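Local coordinates for 5-oxoprolinase subunit A (Thermus thermophilus, PDB 2DFA) that probably acts with its partner subunits PxpB and PxpC to cleave 5-oxoproline to L-glutamate, coupled to ATP hydrolysis, at the interface of chains A and B. Numbering follows the deposited sequence. Chains: chain A/B, Hypothetical UPF0271 protein TTHB195.

The interface of chains A and B. Residues chain A 42-43, 46, 97; chain B 37, 85-86, 89.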
# COMPACT_ATOMS: atom_id res chain seq x y z
N PRO A 42 -2.94 -9.96 7.17
CA PRO A 42 -3.99 -10.85 7.70
C PRO A 42 -3.58 -12.29 8.03
O PRO A 42 -3.90 -12.79 9.12
CB PRO A 42 -5.07 -10.79 6.61
CG PRO A 42 -4.93 -9.37 6.09
CD PRO A 42 -3.42 -9.22 5.98
N GLY A 43 -2.89 -12.94 7.11
CA GLY A 43 -2.45 -14.31 7.35
C GLY A 43 -1.49 -14.42 8.52
O GLY A 43 -1.54 -15.39 9.29
N LEU A 46 -3.43 -14.05 11.82
CA LEU A 46 -4.09 -15.31 12.12
C LEU A 46 -3.09 -16.30 12.70
O LEU A 46 -3.38 -17.00 13.67
CB LEU A 46 -4.73 -15.88 10.86
CG LEU A 46 -5.43 -17.23 11.03
CD1 LEU A 46 -6.50 -17.12 12.11
CD2 LEU A 46 -6.04 -17.66 9.71
N PHE A 97 -10.01 -11.92 14.45
CA PHE A 97 -9.21 -13.14 14.55
C PHE A 97 -9.34 -13.75 15.95
O PHE A 97 -9.37 -14.97 16.10
CB PHE A 97 -7.74 -12.83 14.25
CG PHE A 97 -7.50 -12.50 12.81
CD1 PHE A 97 -7.40 -13.51 11.86
CD2 PHE A 97 -7.44 -11.18 12.39
CE1 PHE A 97 -7.25 -13.20 10.50
CE2 PHE A 97 -7.29 -10.86 11.04
CZ PHE A 97 -7.20 -11.87 10.10
N PHE B 37 -9.62 -2.47 1.71
CA PHE B 37 -8.81 -3.24 0.76
C PHE B 37 -8.93 -2.76 -0.69
O PHE B 37 -7.92 -2.59 -1.37
CB PHE B 37 -9.18 -4.72 0.83
CG PHE B 37 -8.48 -5.47 1.94
CD1 PHE B 37 -8.34 -4.91 3.21
CD2 PHE B 37 -7.99 -6.76 1.71
CE1 PHE B 37 -7.71 -5.62 4.24
CE2 PHE B 37 -7.35 -7.48 2.74
CZ PHE B 37 -7.21 -6.92 3.99
N ALA B 85 -8.70 -15.24 5.88
CA ALA B 85 -8.04 -14.24 6.71
C ALA B 85 -8.36 -12.81 6.28
O ALA B 85 -8.62 -11.94 7.12
CB ALA B 85 -6.51 -14.46 6.69
N ASP B 86 -8.35 -12.57 4.98
CA ASP B 86 -8.64 -11.23 4.46
C ASP B 86 -10.07 -10.80 4.78
O ASP B 86 -10.31 -9.66 5.15
CB ASP B 86 -8.40 -11.19 2.96
CG ASP B 86 -6.93 -11.15 2.61
OD1 ASP B 86 -6.10 -11.19 3.54
OD2 ASP B 86 -6.60 -11.06 1.41
N TYR B 89 -10.40 -10.08 8.59
CA TYR B 89 -9.75 -8.82 8.87
C TYR B 89 -10.67 -7.65 8.53
O TYR B 89 -10.83 -6.72 9.32
CB TYR B 89 -8.46 -8.72 8.04
CG TYR B 89 -7.63 -7.48 8.27
CD1 TYR B 89 -8.01 -6.24 7.73
CD2 TYR B 89 -6.47 -7.53 9.05
CE1 TYR B 89 -7.25 -5.10 7.96
CE2 TYR B 89 -5.70 -6.39 9.28
CZ TYR B 89 -6.10 -5.18 8.73
OH TYR B 89 -5.35 -4.05 8.98
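B:Tyr89 reaches A:Pro42 and A:Phe97 with its CG anti to the backbone N (chi1 -177°), which turns one ring face, near CG and CD2, to A:Pro42 and the CD2 edge to A:Phe97. A:Phe97 has its CG beside the backbone N instead (chi1 -70°), and its ring tip points at helix 80-100 of chain B. A:Pro42 is the first residue of helix 42-54 and the main apolar knob of this patch. Its ring fits among B:Ala85, B:Asp86, B:Tyr89 and B:Phe37. The CG of A:Pro42 lies 3.8 Å from B:Tyr89 CD2, above one ring face but out at its rim. On another flank, A:Pro42 CG comes to the edge of the B:Phe37 ring, 4.0 Å from B:Phe37 CZ and in the ring plane. B:Asp86 turns its carboxylate toward the proline, with OD1 3.3 Å from both A:Pro42 CB and CG. This is a van der Waals contact of a carboxylate oxygen with ring carbons. The methyl CB of B:Ala85 is 3.9 Å from A:Pro42 CB and also touches the backbone carbonyl of that proline. A:Gly43 and A:Leu46, further along helix 42-54, lie at the margin of this methyl group. A:Phe97 meets the backbone of the partner helix. Its CZ is 3.3 Å from the carbonyl O of B:Ala85, and CE2 is 3.9 Å from B:Tyr89 CA. The CD2 of B:Tyr89 sits in plane at the edge of the phenylalanine ring, so the two rings do not stack face to face. The patch recurs with the chains exchanged. The structure alone does not show that this pairing is the biological one. In the deposited assembly the patch probably helps hold the two copies together, with helices 42-54 and 80-100 of one against helix 80-100 of the other.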